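Local coordinates for N-acetylneuraminic acid (Sialic acid) synthetase (Leptospira borgpetersenii serovar Hardjo-bovis, PDB 6NCS) that makes sialic acid, as a NeuB-family synthase that most likely condenses an N-acetylhexosamine with phosphoenolpyruvate at a metal-dependent active site, at the interface of chains A and B. Residues are numbered along the deposited sequence; one frame, centred on the assembly and turned at random. Chains: chain A/B, N-acetylneuraminic acid (Sialic acid) synthetase.

The three contacts form one stretch of a two-fold interface in which the C-terminal part of chain B runs along chain A. Contacts 1 and 2 are neighbours, their C-alpha centres about 9 Å apart, and share A:Ile187 of the 3-10 helix 186-188. The C-alpha centre of contact 3 lies about 18 Å from that of contact 1 and 26 Å from that of contact 2. Chain B supplies the end of helix 249-266 to contact 2, the 3-10 helix 275-277 to contact 1, and helix 278-287 with its tail to contact 3. The two-fold repeats each contact, so each subunit probably clasps the other in a reciprocal dimer.

Contact 1: the interface of chains A and B. Residues chain A 179-181, 187-188; chain B 274, 276-277.
A polar, largely hydrogen-bonded patch of the two-fold interface between the two copies ties the start of chain B's C-terminal arm to a loop and a 3-10 helix of chain A, and probably helps to hold the subunits together. B:Glu277 reaches A:Ser180 with an extended chain beyond CG (chi2 -177°). Its carboxylate oxygen OE1 takes the backbone N-H of A:Ser180 at 2.8 Å from N, in a nearly straight bond that meets the carboxylate from above its plane. The other oxygen, OE2, turns its anti lone pair to the backbone N of B:Gln274, 2.8 Å away, so the carboxylate is fixed from both chains. CG1 of A:Val179 packs 3.6 Å from CD of B:Glu277, the side chains crossing at about a right angle; the apolar methyl of valine can lie against the glutamate's carbon chain without competing for its oxygens.

Small and polar, B:Ser276 fits between the loop at A:Ser181 and the 3-10 helix 186-188 that carries A:Asp188. Its OG sits between the backbone N and carbonyl carbon (chi1 62°) and donates to the carboxylate OD2 of A:Asp188 at 2.8 Å, from well above its plane. The hydroxyl OG of A:Ser181 adds a weak bond to B:Ser276 OG at 3.1 Å. Water 1 links the carbonyls of A:Ser180 and B:Ser276. B:Gln274 slides past A:Asp188, mainly packing against it. The site thus probably anchors the start of this arm and helps set its course along the neighbouring subunit.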
loop_
_atom_site.group_PDB
_atom_site.type_symbol
_atom_site.label_atom_id
_atom_site.label_comp_id
_atom_site.label_asym_id
_atom_site.label_seq_id
_atom_site.Cartn_x
_atom_site.Cartn_y
_atom_site.Cartn_z
ATOM N N VAL A 179 -10.489 11.302 -6.261
ATOM C CA VAL A 179 -11.130 12.269 -5.380
ATOM C C VAL A 179 -11.191 13.593 -6.124
ATOM O O VAL A 179 -10.144 14.171 -6.442
ATOM C CB VAL A 179 -10.383 12.432 -4.044
ATOM C CG1 VAL A 179 -11.070 13.473 -3.160
ATOM C CG2 VAL A 179 -10.280 11.091 -3.342
ATOM N N SER A 180 -12.412 14.060 -6.417
ATOM C CA SER A 180 -12.637 15.298 -7.164
ATOM C C SER A 180 -12.503 16.518 -6.256
ATOM O O SER A 180 -13.437 17.299 -6.054
ATOM C CB SER A 180 -14.002 15.270 -7.840
ATOM O OG SER A 180 -14.070 14.213 -8.781
ATOM N N SER A 181 -11.294 16.676 -5.719
ATOM C CA SER A 181 -10.907 17.818 -4.903
ATOM C C SER A 181 -9.694 18.484 -5.545
ATOM O O SER A 181 -8.770 17.804 -5.996
ATOM C CB SER A 181 -10.590 17.368 -3.468
ATOM O OG SER A 181 -10.257 18.465 -2.643
ATOM N N ILE A 187 -5.152 14.060 3.470
ATOM C CA ILE A 187 -6.149 13.381 4.289
ATOM C C ILE A 187 -7.408 13.040 3.515
ATOM O O ILE A 187 -8.267 12.331 4.048
ATOM C CB ILE A 187 -6.537 14.204 5.534
ATOM C CG1 ILE A 187 -7.281 15.478 5.138
ATOM C CG2 ILE A 187 -5.305 14.517 6.378
ATOM C CD1 ILE A 187 -7.880 16.209 6.324
ATOM N N ASP A 188 -7.537 13.508 2.273
ATOM C CA ASP A 188 -8.698 13.203 1.449
ATOM C C ASP A 188 -8.464 12.059 0.469
ATOM O O ASP A 188 -9.394 11.684 -0.241
ATOM C CB ASP A 188 -9.131 14.445 0.663
ATOM C CG ASP A 188 -9.871 15.450 1.517
ATOM O OD1 ASP A 188 -10.481 15.043 2.530
ATOM O OD2 ASP A 188 -9.846 16.651 1.169
ATOM N N GLN B 274 -15.517 12.429 -0.382
ATOM C CA GLN B 274 -15.001 13.304 0.664
ATOM C C GLN B 274 -15.756 14.633 0.668
ATOM O O GLN B 274 -16.278 15.079 -0.358
ATOM C CB GLN B 274 -13.503 13.555 0.467
ATOM C CG GLN B 274 -12.656 12.285 0.343
ATOM C CD GLN B 274 -12.503 11.554 1.665
ATOM O OE1 GLN B 274 -12.264 12.167 2.707
ATOM N NE2 GLN B 274 -12.643 10.235 1.628
ATOM N N SER B 276 -14.642 17.551 0.700
ATOM C CA SER B 276 -14.029 18.487 -0.234
ATOM C C SER B 276 -14.474 18.282 -1.678
ATOM O O SER B 276 -14.175 19.136 -2.519
ATOM C CB SER B 276 -12.506 18.379 -0.158
ATOM O OG SER B 276 -12.085 17.083 -0.532
ATOM N N GLU B 277 -15.154 17.181 -1.999
ATOM C CA GLU B 277 -15.656 16.967 -3.354
ATOM C C GLU B 277 -16.986 17.676 -3.611
ATOM O O GLU B 277 -17.568 17.508 -4.687
ATOM C CB GLU B 277 -15.797 15.464 -3.630
ATOM C CG GLU B 277 -14.463 14.705 -3.611
ATOM C CD GLU B 277 -14.591 13.215 -3.962
ATOM O OE1 GLU B 277 -14.551 12.860 -5.167
ATOM O OE2 GLU B 277 -14.711 12.393 -3.024
HETATM O O HOH W 1 -14.723 19.502 -5.380
#

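Contact 2: the interface of chains A and B. Residues chain A 186-187, 189-191; chain B 264-266.
B:Ile265 places CG1 anti to its carbonyl carbon (chi1 -69°) and CG2 anti to its backbone N, spreading its two branches towards A:Glu186 on one flank and A:Leu191 on the other. This is the C-terminal turn of helix 249-266 in a NeuB-family synthase, docked on the 3-10 helix 186-188 and the loop after it in the partner chain. A beta-branched residue suits the place because it can fill two directions at once. B:Ile265 CG2 lies 3.6 Å from CD1 of A:Leu191, the side chains running side by side and pointing the same way, and 3.8 Å from the methyl CB of A:Ala189, whose small side chain probably permits the close approach. On the other flank, B:Ile265 CG1 packs 3.9 Å from CB of A:Glu186, so the aliphatic part of the glutamate serves as apolar surface.

A:Leu191 N donates to B:Ile265 O at 3.0 Å, nearly straight (171° at H). A:Asn190, a residue type that tolerates a positive phi (46°), bends the chain just before this donor. Its own backbone N meets water 2 at 2.9 Å, and the water also joins the carbonyl O of B:Lys264 at 2.8 Å and that of A:Ile187 at 2.7 Å. The side chain of B:Lys264 is incompletely modelled and A:Ile187 is poorly ordered, so little rests on their side chains.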
loop_
_atom_site.group_PDB
_atom_site.type_symbol
_atom_site.label_atom_id
_atom_site.label_comp_id
_atom_site.label_asym_id
_atom_site.label_seq_id
_atom_site.Cartn_x
_atom_site.Cartn_y
_atom_site.Cartn_z
ATOM N N GLU A 186 -3.745 15.451 1.382
ATOM C CA GLU A 186 -3.363 14.102 1.812
ATOM C C GLU A 186 -4.503 13.383 2.521
ATOM O O GLU A 186 -4.790 12.213 2.239
ATOM C CB GLU A 186 -2.155 14.164 2.755
ATOM C CG GLU A 186 -0.816 14.282 2.085
ATOM C CD GLU A 186 0.335 14.272 3.079
ATOM O OE1 GLU A 186 0.097 14.196 4.306
ATOM O OE2 GLU A 186 1.492 14.341 2.628
ATOM N N ILE A 187 -5.152 14.060 3.470
ATOM C CA ILE A 187 -6.149 13.381 4.289
ATOM C C ILE A 187 -7.408 13.040 3.515
ATOM O O ILE A 187 -8.267 12.331 4.048
ATOM C CB ILE A 187 -6.537 14.204 5.534
ATOM C CG1 ILE A 187 -7.281 15.478 5.138
ATOM C CG2 ILE A 187 -5.305 14.517 6.378
ATOM C CD1 ILE A 187 -7.880 16.209 6.324
ATOM N N ALA A 189 -7.253 11.483 0.432
ATOM C CA ALA A 189 -6.915 10.517 -0.608
ATOM C C ALA A 189 -7.753 9.248 -0.514
ATOM O O ALA A 189 -8.095 8.646 -1.544
ATOM C CB ALA A 189 -5.428 10.173 -0.536
ATOM N N ASN A 190 -8.067 8.807 0.708
ATOM C CA ASN A 190 -8.836 7.582 0.942
ATOM C C ASN A 190 -8.318 6.419 0.091
ATOM O O ASN A 190 -9.074 5.722 -0.591
ATOM C CB ASN A 190 -10.327 7.824 0.682
ATOM C CG ASN A 190 -11.198 6.709 1.221
ATOM O OD1 ASN A 190 -10.754 5.924 2.049
ATOM N ND2 ASN A 190 -12.442 6.633 0.749
ATOM N N LEU A 191 -6.995 6.218 0.117
ATOM C CA LEU A 191 -6.407 5.206 -0.755
ATOM C C LEU A 191 -6.883 3.792 -0.426
ATOM O O LEU A 191 -6.812 2.914 -1.293
ATOM C CB LEU A 191 -4.874 5.262 -0.700
ATOM C CG LEU A 191 -4.235 6.547 -1.240
ATOM C CD1 LEU A 191 -2.712 6.349 -1.383
ATOM C CD2 LEU A 191 -4.835 6.978 -2.584
ATOM N N LYS B 264 -3.627 8.174 7.641
ATOM C CA LYS B 264 -4.571 9.232 7.280
ATOM C C LYS B 264 -4.823 9.246 5.774
ATOM O O LYS B 264 -5.958 9.465 5.321
ATOM C CB LYS B 264 -4.045 10.587 7.750
ATOM N N ILE B 265 -3.774 9.006 4.990
ATOM C CA ILE B 265 -3.889 8.956 3.535
ATOM C C ILE B 265 -4.714 7.750 3.098
ATOM O O ILE B 265 -5.506 7.832 2.151
ATOM C CB ILE B 265 -2.476 8.945 2.923
ATOM C CG1 ILE B 265 -1.792 10.296 3.151
ATOM C CG2 ILE B 265 -2.519 8.629 1.427
ATOM C CD1 ILE B 265 -0.292 10.284 2.816
ATOM N N LEU B 266 -4.546 6.616 3.779
ATOM C CA LEU B 266 -5.346 5.435 3.471
ATOM C C LEU B 266 -6.819 5.680 3.747
ATOM O O LEU B 266 -7.685 5.169 3.026
ATOM C CB LEU B 266 -4.860 4.241 4.288
ATOM C CG LEU B 266 -3.555 3.613 3.835
ATOM C CD1 LEU B 266 -3.088 2.587 4.863
ATOM C CD2 LEU B 266 -3.766 2.964 2.480
HETATM O O HOH W 2 -8.025 9.716 3.484
#

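Contact 3: the interface of chains A and B. Residues chain A 67-68, 108, 129-130, 133; chain B 283-284, 288.
B:Arg288 enters chain A side-on to A:Asp130, its NE 2.8 Å from OD1 on the syn lone pair and its NH2 3.0 Å from OD2, a two-nitrogen salt bridge. B:Arg288 NH2 also bonds to the carbonyl O of A:Phe108 at 2.7 Å, on a lone pair in the carbonyl plane. B:Arg288 NH1 turns to A:Glu67, meeting the carboxylate OE1 at 2.9 Å, the two flat groups 79° apart. Arginine suits this place because its flat, many-pronged head can serve three acceptor residues at once; bends at chi2 (-57°) and chi3 (-67°) fold it into position. The hydroxyl OH of B:Tyr283 donates to A:Arg68 O at 2.6 Å. That carbonyl oxygen lies at the ring's edge, while ring atom CE2 of B:Tyr283 packs 3.8 Å from A:Cys129 CB.

In the second shell, ND2 of A:Asn133 bonds to A:Asp130 OD1 at 3.0 Å from above the carboxylate, steadying it. The rim of the A:Phe108 ring, at CZ, covers one face of the A:Arg68 guanidinium, whose NE reaches B:Tyr283 OH through water 4; water 3 joins the carbonyls of A:Cys129 and B:Arg288. A:Phe108 and 3-10 helix 128-130 follow strands 102-107 and 123-126, so chain B's tail rests at the C-terminal end of the TIM-barrel strands, where this fold holds its active site.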
loop_
_atom_site.group_PDB
_atom_site.type_symbol
_atom_site.label_atom_id
_atom_site.label_comp_id
_atom_site.label_asym_id
_atom_site.label_seq_id
_atom_site.Cartn_x
_atom_site.Cartn_y
_atom_site.Cartn_z
ATOM N N GLU A 67 -21.227 22.851 -23.981
ATOM C CA GLU A 67 -21.868 21.627 -23.518
ATOM C C GLU A 67 -21.349 21.244 -22.138
ATOM O O GLU A 67 -22.112 20.812 -21.263
ATOM C CB GLU A 67 -21.610 20.508 -24.529
ATOM C CG GLU A 67 -22.504 19.293 -24.402
ATOM C CD GLU A 67 -22.063 18.329 -23.318
ATOM O OE1 GLU A 67 -20.883 18.377 -22.894
ATOM O OE2 GLU A 67 -22.913 17.513 -22.890
ATOM N N ARG A 68 -20.053 21.432 -21.921
ATOM C CA ARG A 68 -19.418 20.944 -20.707
ATOM C C ARG A 68 -19.744 21.826 -19.506
ATOM O O ARG A 68 -19.920 21.320 -18.391
ATOM C CB ARG A 68 -17.913 20.867 -20.932
ATOM C CG ARG A 68 -17.114 20.314 -19.777
ATOM C CD ARG A 68 -15.668 20.208 -20.196
ATOM N NE ARG A 68 -14.780 19.770 -19.128
ATOM C CZ ARG A 68 -13.498 19.488 -19.317
ATOM N NH1 ARG A 68 -12.969 19.605 -20.536
ATOM N NH2 ARG A 68 -12.746 19.086 -18.301
ATOM N N PHE A 108 -16.405 14.150 -23.728
ATOM C CA PHE A 108 -17.370 14.708 -22.795
ATOM C C PHE A 108 -18.777 14.712 -23.358
ATOM O O PHE A 108 -19.705 15.127 -22.663
ATOM C CB PHE A 108 -16.951 16.125 -22.380
ATOM C CG PHE A 108 -15.809 16.147 -21.395
ATOM C CD1 PHE A 108 -14.516 15.879 -21.805
ATOM C CD2 PHE A 108 -16.039 16.412 -20.051
ATOM C CE1 PHE A 108 -13.461 15.883 -20.892
ATOM C CE2 PHE A 108 -14.985 16.419 -19.135
ATOM C CZ PHE A 108 -13.704 16.151 -19.558
ATOM N N CYS A 129 -16.819 13.460 -13.295
ATOM C CA CYS A 129 -18.058 14.223 -13.348
ATOM C C CYS A 129 -19.119 13.575 -14.225
ATOM O O CYS A 129 -20.277 14.008 -14.183
ATOM C CB CYS A 129 -17.774 15.635 -13.862
ATOM S SG CYS A 129 -17.234 15.669 -15.599
ATOM N N ASP A 130 -18.762 12.563 -15.020
ATOM C CA ASP A 130 -19.712 11.902 -15.901
ATOM C C ASP A 130 -20.089 10.513 -15.405
ATOM O O ASP A 130 -20.639 9.711 -16.162
ATOM C CB ASP A 130 -19.155 11.847 -17.322
ATOM C CG ASP A 130 -19.278 13.179 -18.011
ATOM O OD1 ASP A 130 -20.276 13.872 -17.710
ATOM O OD2 ASP A 130 -18.391 13.549 -18.814
ATOM N N ASN A 133 -23.568 10.342 -16.015
ATOM C CA ASN A 133 -23.956 10.761 -17.364
ATOM C C ASN A 133 -24.365 9.509 -18.140
ATOM O O ASN A 133 -23.584 8.918 -18.890
ATOM C CB ASN A 133 -22.795 11.498 -18.023
ATOM C CG ASN A 133 -23.179 12.204 -19.312
ATOM O OD1 ASN A 133 -24.108 11.803 -20.011
ATOM N ND2 ASN A 133 -22.445 13.265 -19.636
ATOM N N TYR B 283 -21.656 20.550 -9.359
ATOM C CA TYR B 283 -21.499 20.681 -10.802
ATOM C C TYR B 283 -22.063 19.460 -11.517
ATOM O O TYR B 283 -22.858 19.586 -12.457
ATOM C CB TYR B 283 -20.022 20.881 -11.140
ATOM C CG TYR B 283 -19.674 20.619 -12.584
ATOM C CD1 TYR B 283 -20.166 21.432 -13.596
ATOM C CD2 TYR B 283 -18.846 19.563 -12.936
ATOM C CE1 TYR B 283 -19.852 21.188 -14.922
ATOM C CE2 TYR B 283 -18.517 19.321 -14.248
ATOM C CZ TYR B 283 -19.022 20.135 -15.239
ATOM O OH TYR B 283 -18.694 19.883 -16.546
ATOM N N ARG B 284 -21.667 18.265 -11.068
ATOM C CA ARG B 284 -22.136 17.027 -11.687
ATOM C C ARG B 284 -23.659 16.945 -11.673
ATOM O O ARG B 284 -24.288 16.618 -12.689
ATOM C CB ARG B 284 -21.517 15.829 -10.958
ATOM C CG ARG B 284 -21.943 14.468 -11.474
ATOM C CD ARG B 284 -21.703 13.393 -10.417
ATOM N NE ARG B 284 -22.718 13.437 -9.365
ATOM C CZ ARG B 284 -22.779 12.576 -8.352
ATOM N NH1 ARG B 284 -21.870 11.612 -8.248
ATOM N NH2 ARG B 284 -23.746 12.678 -7.445
ATOM N N ARG B 288 -24.410 17.357 -15.574
ATOM C CA ARG B 288 -23.866 16.144 -16.169
ATOM C C ARG B 288 -24.745 14.922 -15.933
ATOM O O ARG B 288 -24.328 13.805 -16.248
ATOM C CB ARG B 288 -22.445 15.899 -15.644
ATOM C CG ARG B 288 -21.528 17.115 -15.757
ATOM C CD ARG B 288 -21.432 17.605 -17.218
ATOM N NE ARG B 288 -20.742 16.638 -18.076
ATOM C CZ ARG B 288 -20.626 16.748 -19.397
ATOM N NH1 ARG B 288 -21.171 17.781 -20.034
ATOM N NH2 ARG B 288 -19.974 15.818 -20.085
HETATM O O HOH W 3 -22.546 12.654 -14.208
HETATM O O HOH W 4 -15.788 19.191 -16.636
#